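Mirolysin (Tannerella forsythia, PDB 6R7V) probably cleaves proteins and peptides as a zinc-dependent metallopeptidase of the pappalysin family of metzincins, here in its latent proenzyme form with an engineered substitution. Local coordinates at residues Y241-P246 / D268-C274; N153-L159 / D180-Y186; L74-R80 / G97-F103. The protein carries 1 engineered substitution. The contacts are given in a common frame with arbitrary orientation. Where two conformers were deposited one is given. Residues are numbered along the deposited sequence.

Contact 1 (Y241-P246 / D268-C274); sequences YNEGCP and DYTYDAC
The Tyr-271 ring (chi1 m) lies flat on Gly-244, whose CA is 3.5 Å from the ring centroid and 4° off its normal, a CH-pi contact. Gly-244 has a positive phi (69°), easy for glycine, and its bare CA fits the ring. The chains around 243-244 and 269-270 run roughly parallel in a short, loosely bonded pairing, Glu-243 nearest Thr-270 (CA to CA 4.2 Å). Tyr-271 N donates to Gly-244 O at 2.9 Å, and one water joins Gly-244 N (2.8 Å) to Tyr-269 O (2.7 Å). Asp-268 (t) grips Asn-242 (m) twice: Asn-242 N to Asp-268 OD1 2.8 Å, Asn-242 ND2 to Asp-268 OD2 2.9 Å. Gln-238 of a calcium site also binds Asp-268 OD2, and Lys-250 binds Asn-242 OD1. Tyr-241 meets Tyr-269 obliquely, Tyr-241 CG to Tyr-269 CD2 3.6 Å. The Tyr-269 side chain, hydrogen-bonded to Glu-9, lies about 4 Å from the zinc ion and probably corresponds to the tyrosine after the metzincin Met-turn. Ending 3-10 segment 272-274, Cys-274 SG (m) bonds Cys-245 SG (t) at 2.0 Å, chi3 -98°. The paired Asn-242/Asp-268 hydrogen bonds and the disulfide thus fix the two ends of the pairing, the latter covalently.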
loop_
_atom_site.group_PDB
_atom_site.type_symbol
_atom_site.label_atom_id
_atom_site.label_comp_id
_atom_site.label_asym_id
_atom_site.label_seq_id
_atom_site.Cartn_x
_atom_site.Cartn_y
_atom_site.Cartn_z
ATOM N N TYR A 241 -3.166 -16.618 5.377
ATOM C CA TYR A 241 -3.871 -15.718 4.494
ATOM C C TYR A 241 -5.114 -16.374 3.949
ATOM O O TYR A 241 -5.241 -17.605 3.927
ATOM C CB TYR A 241 -2.972 -15.252 3.322
ATOM C CG TYR A 241 -2.423 -16.371 2.444
ATOM C CD1 TYR A 241 -1.097 -16.793 2.560
ATOM C CD2 TYR A 241 -3.223 -16.994 1.488
ATOM C CE1 TYR A 241 -0.596 -17.829 1.770
ATOM C CE2 TYR A 241 -2.736 -18.041 0.706
ATOM C CZ TYR A 241 -1.426 -18.469 0.867
ATOM O OH TYR A 241 -0.918 -19.484 0.079
ATOM N N ASN A 242 -6.036 -15.532 3.503
ATOM C CA ASN A 242 -7.196 -16.014 2.776
ATOM C C ASN A 242 -7.025 -15.613 1.335
ATOM O O ASN A 242 -6.384 -14.610 1.039
ATOM C CB ASN A 242 -8.481 -15.440 3.343
ATOM C CG ASN A 242 -8.753 -15.966 4.707
ATOM O OD1 ASN A 242 -9.101 -17.138 4.878
ATOM N ND2 ASN A 242 -8.540 -15.142 5.706
ATOM N N GLU A 243 -7.620 -16.368 0.446
ATOM C CA GLU A 243 -7.557 -16.097 -0.975
ATOM C C GLU A 243 -8.949 -16.214 -1.556
ATOM O O GLU A 243 -9.864 -16.717 -0.894
ATOM C CB GLU A 243 -6.572 -17.049 -1.678
ATOM C CG GLU A 243 -6.969 -18.513 -1.571
ATOM C CD GLU A 243 -6.035 -19.531 -2.193
ATOM O OE1 GLU A 243 -5.027 -19.135 -2.823
ATOM O OE2 GLU A 243 -6.312 -20.743 -2.033
ATOM N N GLY A 244 -9.121 -15.699 -2.758
ATOM C CA GLY A 244 -10.423 -15.802 -3.401
ATOM C C GLY A 244 -11.484 -14.968 -2.732
ATOM O O GLY A 244 -11.223 -13.844 -2.330
ATOM N N CYS A 245 -12.694 -15.534 -2.638
ATOM C CA CYS A 245 -13.845 -14.859 -2.054
ATOM C C CYS A 245 -14.494 -15.764 -0.973
ATOM O O CYS A 245 -15.477 -16.473 -1.257
ATOM C CB CYS A 245 -14.835 -14.506 -3.164
ATOM S SG CYS A 245 -16.059 -13.258 -2.698
ATOM N N PRO A 246 -13.953 -15.764 0.264
ATOM C CA PRO A 246 -14.564 -16.560 1.332
ATOM C C PRO A 246 -15.982 -16.116 1.672
ATOM O O PRO A 246 -16.448 -15.043 1.253
ATOM C CB PRO A 246 -13.658 -16.268 2.550
ATOM C CG PRO A 246 -12.356 -15.844 1.961
ATOM C CD PRO A 246 -12.790 -15.001 0.784
ATOM N N ASP A 268 -5.447 -8.477 3.595
ATOM C CA ASP A 268 -5.453 -9.925 3.388
ATOM C C ASP A 268 -5.055 -10.169 1.911
ATOM O O ASP A 268 -4.590 -9.242 1.234
ATOM C CB ASP A 268 -6.827 -10.559 3.769
ATOM C CG ASP A 268 -6.721 -12.019 4.225
ATOM O OD1 ASP A 268 -5.786 -12.717 3.783
ATOM O OD2 ASP A 268 -7.551 -12.448 5.030
ATOM N N TYR A 269 -5.197 -11.421 1.418
ATOM C CA TYR A 269 -4.831 -11.804 0.050
ATOM C C TYR A 269 -6.045 -12.156 -0.791
ATOM O O TYR A 269 -5.917 -12.804 -1.831
ATOM C CB TYR A 269 -3.851 -12.992 0.041
ATOM C CG TYR A 269 -2.381 -12.677 0.209
ATOM C CD1 TYR A 269 -1.926 -11.357 0.265
ATOM C CD2 TYR A 269 -1.436 -13.697 0.253
ATOM C CE1 TYR A 269 -0.564 -11.068 0.339
ATOM C CE2 TYR A 269 -0.076 -13.421 0.347
ATOM C CZ TYR A 269 0.357 -12.106 0.376
ATOM O OH TYR A 269 1.697 -11.840 0.511
ATOM N N THR A 270 -7.229 -11.723 -0.360
ATOM C CA THR A 270 -8.464 -12.027 -1.062
ATOM C C THR A 270 -8.629 -11.222 -2.373
ATOM O O THR A 270 -7.900 -10.244 -2.608
ATOM C CB THR A 270 -9.638 -11.790 -0.124
ATOM O OG1 THR A 270 -9.452 -10.550 0.530
ATOM C CG2 THR A 270 -9.762 -12.899 0.917
ATOM N N TYR A 271 -9.591 -11.635 -3.214
ATOM C CA TYR A 271 -9.912 -10.949 -4.467
ATOM C C TYR A 271 -10.324 -9.519 -4.222
ATOM O O TYR A 271 -10.963 -9.238 -3.217
ATOM C CB TYR A 271 -11.071 -11.632 -5.182
ATOM C CG TYR A 271 -10.811 -12.975 -5.808
ATOM C CD1 TYR A 271 -9.509 -13.433 -6.025
ATOM C CD2 TYR A 271 -11.860 -13.759 -6.253
ATOM C CE1 TYR A 271 -9.271 -14.662 -6.652
ATOM C CE2 TYR A 271 -11.637 -14.970 -6.896
ATOM C CZ TYR A 271 -10.343 -15.424 -7.082
ATOM O OH TYR A 271 -10.165 -16.649 -7.698
ATOM N N ASP A 272 -10.015 -8.624 -5.164
ATOM C CA ASP A 272 -10.370 -7.229 -4.992
ATOM C C ASP A 272 -11.831 -6.949 -4.651
ATOM O O ASP A 272 -12.110 -6.068 -3.823
ATOM C CB ASP A 272 -10.091 -6.480 -6.278
ATOM C CG ASP A 272 -8.643 -6.218 -6.628
ATOM O OD1 ASP A 272 -7.756 -6.929 -6.106
ATOM O OD2 ASP A 272 -8.400 -5.329 -7.443
ATOM N N ALA A 273 -12.767 -7.628 -5.332
ATOM C CA ALA A 273 -14.190 -7.376 -5.123
ATOM C C ALA A 273 -14.702 -7.911 -3.779
ATOM O O ALA A 273 -15.833 -7.579 -3.402
ATOM C CB ALA A 273 -15.005 -7.961 -6.265
ATOM N N CYS A 274 -13.890 -8.699 -3.072
ATOM C CA CYS A 274 -14.372 -9.213 -1.800
ATOM C C CYS A 274 -13.709 -8.474 -0.611
ATOM O O CYS A 274 -14.042 -8.758 0.533
ATOM C CB CYS A 274 -14.209 -10.726 -1.748
ATOM S SG CYS A 274 -15.039 -11.558 -3.133
HETATM O O HOH W 1 -6.936 -14.271 -3.820
#

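Contact 2 (N153-L159 / D180-Y186); sequences NIWVCNL and DGVVIHY
Strands 153-157 and 182-185 pair in parallel, their axes 4.6 Å apart and crossing at -26°, with Ile-154 level with Val-182. The ladder runs Val-182 N to Asn-153 O 3.0 Å, Trp-155 N to Val-182 O 2.8 Å, Ile-184 N to Trp-155 O 2.8 Å, Cys-157 N to Ile-184 O 3.2 Å and Tyr-186 N to Cys-157 O 3.0 Å. On one face Ile-154 (mt) places CG1 3.7 Å from Val-182 CG2, beside Val-156 (t) and Ile-184 (mm). On the other lies Trp-155 (m, chi2 -98°). Gly-181 has no room for a CB, which would stand 2.5 Å from Asn-153 O and 2.9 Å from Trp-155 CZ3 and, at phi/psi 139/-162, jam against the Asp-180 carbonyl. Val-183 CG1 (t) takes Cys-157 SG (p) at 3.8 Å and Leu-159 CD2 (mt) at 3.9 Å. His-185 (t) turns a ring face to Cys-157 O, its ND1 hydrogen-bonded to Lys-187 N. With helix 203-212 against Val-182 and Ile-184, the pair forms part of the central sheet backed by the zinc-binding helix, as in metzincin N-terminal subdomains.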
loop_
_atom_site.group_PDB
_atom_site.type_symbol
_atom_site.label_atom_id
_atom_site.label_comp_id
_atom_site.label_asym_id
_atom_site.label_seq_id
_atom_site.Cartn_x
_atom_site.Cartn_y
_atom_site.Cartn_z
ATOM N N ASN A 153 5.593 7.908 -4.913
ATOM C CA ASN A 153 5.943 7.359 -6.217
ATOM C C ASN A 153 5.319 5.985 -6.395
ATOM O O ASN A 153 5.553 5.092 -5.562
ATOM C CB ASN A 153 7.453 7.220 -6.347
ATOM C CG ASN A 153 8.182 8.519 -6.443
ATOM O OD1 ASN A 153 8.576 8.968 -7.530
ATOM N ND2 ASN A 153 8.377 9.169 -5.318
ATOM N N ILE A 154 4.509 5.830 -7.449
ATOM C CA ILE A 154 3.884 4.568 -7.784
ATOM C C ILE A 154 4.396 4.140 -9.136
ATOM O O ILE A 154 4.091 4.823 -10.135
ATOM C CB ILE A 154 2.351 4.643 -7.810
ATOM C CG1 ILE A 154 1.760 5.166 -6.478
ATOM C CG2 ILE A 154 1.807 3.254 -8.173
ATOM C CD1 ILE A 154 0.177 5.280 -6.507
ATOM N N TRP A 155 5.204 3.068 -9.191
ATOM C CA TRP A 155 5.718 2.580 -10.469
ATOM C C TRP A 155 4.779 1.518 -10.976
ATOM O O TRP A 155 4.305 0.696 -10.171
ATOM C CB TRP A 155 7.128 2.003 -10.293
ATOM C CG TRP A 155 8.191 3.017 -10.072
ATOM C CD1 TRP A 155 9.032 3.527 -11.020
ATOM C CD2 TRP A 155 8.666 3.506 -8.805
ATOM N NE1 TRP A 155 9.953 4.373 -10.433
ATOM C CE2 TRP A 155 9.725 4.403 -9.073
ATOM C CE3 TRP A 155 8.256 3.324 -7.465
ATOM C CZ2 TRP A 155 10.435 5.045 -8.049
ATOM C CZ3 TRP A 155 8.933 3.995 -6.458
ATOM C CH2 TRP A 155 10.037 4.810 -6.745
ATOM N N VAL A 156 4.464 1.544 -12.284
ATOM C CA VAL A 156 3.599 0.553 -12.917
ATOM C C VAL A 156 4.400 -0.136 -13.993
ATOM O O VAL A 156 4.991 0.557 -14.832
ATOM C CB VAL A 156 2.344 1.229 -13.491
ATOM C CG1 VAL A 156 1.434 0.205 -14.171
ATOM C CG2 VAL A 156 1.590 1.996 -12.395
ATOM N N CYS A 157 4.554 -1.465 -13.910
ATOM C CA CYS A 157 5.427 -2.167 -14.828
ATOM C C CYS A 157 5.043 -3.640 -14.916
ATOM O O CYS A 157 4.153 -4.098 -14.172
ATOM C CB CYS A 157 6.872 -2.028 -14.349
ATOM S SG CYS A 157 7.214 -2.910 -12.804
ATOM N N ASN A 158 5.785 -4.383 -15.736
ATOM C CA ASN A 158 5.610 -5.830 -15.789
ATOM C C ASN A 158 6.436 -6.493 -14.678
ATOM O O ASN A 158 7.659 -6.494 -14.757
ATOM C CB ASN A 158 6.032 -6.363 -17.135
ATOM C CG ASN A 158 5.870 -7.853 -17.220
ATOM O OD1 ASN A 158 4.959 -8.417 -16.600
ATOM N ND2 ASN A 158 6.756 -8.514 -17.979
ATOM N N LEU A 159 5.763 -7.046 -13.641
ATOM C CA LEU A 159 6.415 -7.774 -12.553
ATOM C C LEU A 159 6.386 -9.286 -12.799
ATOM O O LEU A 159 6.861 -10.047 -11.961
ATOM C CB LEU A 159 5.755 -7.439 -11.213
ATOM C CG LEU A 159 5.947 -6.007 -10.731
ATOM C CD1 LEU A 159 5.160 -5.774 -9.456
ATOM C CD2 LEU A 159 7.445 -5.700 -10.506
ATOM N N ASP A 180 11.774 4.471 -1.810
ATOM C CA ASP A 180 10.516 4.528 -1.099
ATOM C C ASP A 180 9.351 4.707 -2.081
ATOM O O ASP A 180 9.464 5.446 -3.071
ATOM C CB ASP A 180 10.513 5.649 -0.047
ATOM C CG ASP A 180 9.225 5.678 0.759
ATOM O OD1 ASP A 180 8.857 4.626 1.331
ATOM O OD2 ASP A 180 8.563 6.714 0.753
ATOM N N GLY A 181 8.269 3.961 -1.863
ATOM C CA GLY A 181 7.117 4.007 -2.740
ATOM C C GLY A 181 6.557 2.636 -2.972
ATOM O O GLY A 181 6.823 1.696 -2.182
ATOM N N VAL A 182 5.738 2.521 -4.048
ATOM C CA VAL A 182 5.065 1.251 -4.327
ATOM C C VAL A 182 5.138 0.926 -5.800
ATOM O O VAL A 182 5.258 1.821 -6.659
ATOM C CB VAL A 182 3.598 1.167 -3.810
ATOM C CG1 VAL A 182 3.501 1.501 -2.314
ATOM C CG2 VAL A 182 2.653 2.046 -4.618
ATOM N N VAL A 183 5.163 -0.386 -6.095
ATOM C CA VAL A 183 5.275 -0.890 -7.472
ATOM C C VAL A 183 4.082 -1.801 -7.703
ATOM O O VAL A 183 3.827 -2.711 -6.882
ATOM C CB VAL A 183 6.605 -1.653 -7.693
ATOM C CG1 VAL A 183 6.737 -2.097 -9.145
ATOM C CG2 VAL A 183 7.824 -0.805 -7.306
ATOM N N ILE A 184 3.355 -1.585 -8.823
ATOM C CA ILE A 184 2.183 -2.383 -9.131
ATOM C C ILE A 184 2.295 -3.005 -10.512
ATOM O O ILE A 184 2.685 -2.324 -11.465
ATOM C CB ILE A 184 0.878 -1.528 -9.030
ATOM C CG1 ILE A 184 0.747 -0.694 -7.711
ATOM C CG2 ILE A 184 -0.397 -2.439 -9.202
ATOM C CD1 ILE A 184 0.616 -1.625 -6.413
ATOM N N HIS A 185 1.839 -4.256 -10.657
ATOM C CA HIS A 185 1.821 -4.908 -11.973
ATOM C C HIS A 185 0.830 -4.172 -12.844
ATOM O O HIS A 185 -0.296 -3.916 -12.412
ATOM C CB HIS A 185 1.381 -6.361 -11.778
ATOM C CG HIS A 185 1.625 -7.247 -12.954
ATOM N ND1 HIS A 185 1.077 -6.979 -14.189
ATOM C CD2 HIS A 185 2.422 -8.334 -13.052
ATOM C CE1 HIS A 185 1.526 -7.932 -14.997
ATOM N NE2 HIS A 185 2.359 -8.756 -14.369
ATOM N N TYR A 186 1.209 -3.867 -14.079
ATOM C CA TYR A 186 0.359 -3.107 -15.007
ATOM C C TYR A 186 -0.994 -3.761 -15.250
ATOM O O TYR A 186 -1.946 -3.047 -15.565
ATOM C CB TYR A 186 1.097 -2.870 -16.336
ATOM C CG TYR A 186 1.130 -4.057 -17.276
ATOM C CD1 TYR A 186 2.071 -5.077 -17.121
ATOM C CD2 TYR A 186 0.214 -4.170 -18.320
ATOM C CE1 TYR A 186 2.080 -6.192 -17.960
ATOM C CE2 TYR A 186 0.211 -5.280 -19.158
ATOM C CZ TYR A 186 1.155 -6.280 -18.985
ATOM O OH TYR A 186 1.184 -7.353 -19.843
HETATM O O HOH W 2 7.621 7.589 -2.974
#

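Contact 3 (L74-R80 / G97-F103); sequences LNEDFRR and GNANIEF
This is the return limb of a beta-alpha-beta unit: helix 64-77 ends here and the chain comes back into strand 101-105, parallel to strand 45-55. The helix gives way at Phe-78, whose N still bonds Leu-74 O at 3.0 Å. Phe-78 (m, chi2 83°) is the bump at the helix end. Its ring enters a hollow walled by Ala-99, Ile-101 and Phe-103, with Phe-78 CD2 4.0 Å from Ala-99 CB; at the base of the side chain, Phe-78 CB lies 4.3 Å from Ile-101 CB. Phe-103 (m, chi2 82°) is the reciprocal bump. It packs one face under Leu-74, whose CB is 4.0 Å from the Phe-103 centroid in a CH-pi contact, and points its edge at the face of Phe-78 in a T-shaped pair (centroids 5.1 Å apart, planes at 68°). Val-209 of helix 203-212 touches both rings, so they belong to the core between sheet and zinc-binding helix.

Polar clasps edge this packing. Asn-75 (m) reads the strand backbone twice, taking Phe-103 N on OD1 at 2.8 Å and giving ND2 to Phe-103 O at 2.9 Å. Arg-79 folds back, its NE 2.9 Å from Asn-75 O; its NH1 stands 4.2 Å from Glu-102 OE2, beyond a salt bridge, and a water spans the gap. Arg-80 lays CB 3.9 Å from Gly-97 O, and its guanidinium bonds Thr-88 and Asn-276. Where the loop passes the helix end, one water fills the crevice, 2.8 Å from Asp-77 O, 2.9 Å from Gly-97 O and 3.0 Å from Ala-99 N.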
loop_
_atom_site.group_PDB
_atom_site.type_symbol
_atom_site.label_atom_id
_atom_site.label_comp_id
_atom_site.label_asym_id
_atom_site.label_seq_id
_atom_site.Cartn_x
_atom_site.Cartn_y
_atom_site.Cartn_z
ATOM N N LEU A 74 -8.139 4.767 -4.645
ATOM C CA LEU A 74 -7.450 5.088 -3.394
ATOM C C LEU A 74 -8.246 6.087 -2.573
ATOM O O LEU A 74 -8.390 5.917 -1.375
ATOM C CB LEU A 74 -6.043 5.629 -3.633
ATOM C CG LEU A 74 -5.051 4.666 -4.328
ATOM C CD1 LEU A 74 -3.730 5.371 -4.595
ATOM C CD2 LEU A 74 -4.733 3.448 -3.423
ATOM N N ASN A 75 -8.819 7.085 -3.231
ATOM C CA ASN A 75 -9.621 8.084 -2.521
ATOM C C ASN A 75 -10.902 7.490 -1.962
ATOM O O ASN A 75 -11.335 7.932 -0.900
ATOM C CB ASN A 75 -9.912 9.264 -3.418
ATOM C CG ASN A 75 -8.698 10.182 -3.490
ATOM O OD1 ASN A 75 -8.179 10.562 -2.453
ATOM N ND2 ASN A 75 -8.229 10.541 -4.671
ATOM N N GLU A 76 -11.460 6.471 -2.597
ATOM C CA GLU A 76 -12.616 5.792 -2.026
ATOM C C GLU A 76 -12.222 4.963 -0.828
ATOM O O GLU A 76 -12.795 5.116 0.269
ATOM C CB GLU A 76 -13.255 4.841 -3.055
ATOM C CG GLU A 76 -13.958 5.568 -4.190
ATOM C CD GLU A 76 -14.580 4.644 -5.228
ATOM O OE1 GLU A 76 -14.602 3.407 -5.028
ATOM O OE2 GLU A 76 -15.030 5.171 -6.266
ATOM N N ASP A 77 -11.196 4.094 -0.997
ATOM C CA ASP A 77 -10.874 3.156 0.084
ATOM C C ASP A 77 -10.313 3.826 1.318
ATOM O O ASP A 77 -10.584 3.334 2.429
ATOM C CB ASP A 77 -9.899 2.110 -0.455
ATOM C CG ASP A 77 -10.499 1.219 -1.554
ATOM O OD1 ASP A 77 -11.742 1.270 -1.758
ATOM O OD2 ASP A 77 -9.741 0.441 -2.171
ATOM N N PHE A 78 -9.539 4.899 1.154
ATOM C CA PHE A 78 -8.944 5.615 2.290
ATOM C C PHE A 78 -9.866 6.683 2.888
ATOM O O PHE A 78 -9.456 7.415 3.802
ATOM C CB PHE A 78 -7.604 6.230 1.855
ATOM C CG PHE A 78 -6.488 5.220 1.772
ATOM C CD1 PHE A 78 -6.319 4.432 0.632
ATOM C CD2 PHE A 78 -5.639 5.005 2.856
ATOM C CE1 PHE A 78 -5.337 3.431 0.596
ATOM C CE2 PHE A 78 -4.621 4.024 2.791
ATOM C CZ PHE A 78 -4.470 3.263 1.655
ATOM N N ARG A 79 -11.123 6.755 2.417
ATOM C CA ARG A 79 -12.076 7.709 3.007
ATOM C C ARG A 79 -13.404 6.992 3.295
ATOM O O ARG A 79 -14.430 7.660 3.517
ATOM C CB ARG A 79 -12.278 8.897 2.068
ATOM C CG ARG A 79 -11.018 9.758 1.912
ATOM C CD ARG A 79 -11.303 11.011 1.098
ATOM N NE ARG A 79 -11.804 10.731 -0.245
ATOM C CZ ARG A 79 -12.258 11.675 -1.062
ATOM N NH1 ARG A 79 -12.293 12.940 -0.672
ATOM N NH2 ARG A 79 -12.717 11.356 -2.264
ATOM N N ARG A 80 -13.392 5.644 3.305
ATOM C CA ARG A 80 -14.604 4.824 3.438
ATOM C C ARG A 80 -15.750 5.358 2.525
ATOM O O ARG A 80 -16.921 5.466 2.931
ATOM C CB ARG A 80 -15.050 4.668 4.897
ATOM C CG ARG A 80 -16.009 3.468 5.027
ATOM C CD ARG A 80 -15.973 2.717 6.353
ATOM N NE ARG A 80 -16.873 1.560 6.321
ATOM C CZ ARG A 80 -16.602 0.368 5.768
ATOM N NH1 ARG A 80 -15.433 0.147 5.164
ATOM N NH2 ARG A 80 -17.517 -0.598 5.779
ATOM N N GLY A 97 -12.718 1.756 9.530
ATOM C CA GLY A 97 -12.092 3.054 9.641
ATOM C C GLY A 97 -12.162 3.879 8.377
ATOM O O GLY A 97 -12.195 3.374 7.240
ATOM N N ASN A 98 -12.155 5.182 8.594
ATOM C CA ASN A 98 -12.127 6.228 7.582
ATOM C C ASN A 98 -10.772 6.883 7.765
ATOM O O ASN A 98 -10.596 7.591 8.748
ATOM C CB ASN A 98 -13.272 7.198 7.860
ATOM C CG ASN A 98 -13.299 8.391 6.957
ATOM O OD1 ASN A 98 -12.338 8.687 6.232
ATOM N ND2 ASN A 98 -14.427 9.100 7.010
ATOM N N ALA A 99 -9.807 6.608 6.872
ATOM C CA ALA A 99 -8.450 7.097 7.101
ATOM C C ALA A 99 -8.329 8.577 6.957
ATOM O O ALA A 99 -7.356 9.141 7.439
ATOM C CB ALA A 99 -7.470 6.421 6.146
ATOM N N ASN A 100 -9.266 9.231 6.248
ATOM C CA ASN A 100 -9.204 10.676 6.045
ATOM C C ASN A 100 -7.841 11.063 5.437
ATOM O O ASN A 100 -7.165 12.028 5.843
ATOM C CB ASN A 100 -9.528 11.428 7.338
ATOM C CG ASN A 100 -9.643 12.930 7.182
ATOM O OD1 ASN A 100 -9.943 13.441 6.099
ATOM N ND2 ASN A 100 -9.377 13.651 8.258
ATOM N N ILE A 101 -7.435 10.263 4.437
ATOM C CA ILE A 101 -6.249 10.482 3.627
ATOM C C ILE A 101 -6.734 10.613 2.189
ATOM O O ILE A 101 -7.462 9.738 1.702
ATOM C CB ILE A 101 -5.240 9.311 3.801
ATOM C CG1 ILE A 101 -4.741 9.226 5.244
ATOM C CG2 ILE A 101 -4.051 9.486 2.842
ATOM C CD1 ILE A 101 -3.845 7.972 5.559
ATOM N N GLU A 102 -6.299 11.683 1.514
ATOM C CA GLU A 102 -6.579 11.977 0.104
ATOM C C GLU A 102 -5.351 11.818 -0.750
ATOM O O GLU A 102 -4.256 12.140 -0.295
ATOM C CB GLU A 102 -6.998 13.456 -0.063
ATOM C CG GLU A 102 -8.383 13.849 0.343
ATOM C CD GLU A 102 -8.588 15.355 0.297
ATOM O OE1 GLU A 102 -7.696 16.106 -0.158
ATOM O OE2 GLU A 102 -9.630 15.786 0.807
ATOM N N PHE A 103 -5.549 11.497 -2.026
ATOM C CA PHE A 103 -4.479 11.310 -2.999
ATOM C C PHE A 103 -4.765 12.175 -4.184
ATOM O O PHE A 103 -5.907 12.235 -4.640
ATOM C CB PHE A 103 -4.393 9.844 -3.442
ATOM C CG PHE A 103 -4.085 8.884 -2.322
ATOM C CD1 PHE A 103 -5.096 8.422 -1.480
ATOM C CD2 PHE A 103 -2.779 8.468 -2.079
ATOM C CE1 PHE A 103 -4.811 7.539 -0.438
ATOM C CE2 PHE A 103 -2.487 7.615 -1.007
ATOM C CZ PHE A 103 -3.513 7.147 -0.194
HETATM O O HOH W 3 -10.626 4.375 5.076
HETATM O O HOH W 4 -11.319 14.219 1.623
HETATM O O HOH W 5 -12.743 1.180 5.557
#

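How the contacts relate
Along the chain contact 3 comes first, then contact 2, then contact 1, strictly in series. The centre of contact 3 lies about 20 Å from those of the other two. The centres of contacts 1 and 2 are about 21 Å apart. None touches another; the nearest atoms of contacts 2 and 3 are about 4 Å apart. Contacts 2 and 3 share the mixed sheet, where strand 45-55 pairs with both 101-105 and 152-157, and both pack on helix 203-212, which carries zinc ligands His-207 and His-211. Contact 1 belongs to a separate two-stranded pairing and approaches the zinc through Tyr-269. Arg-203 bridges segments 268-274 and 74-80, its backbone N bonding Asp-272 and its side chain Asp-77.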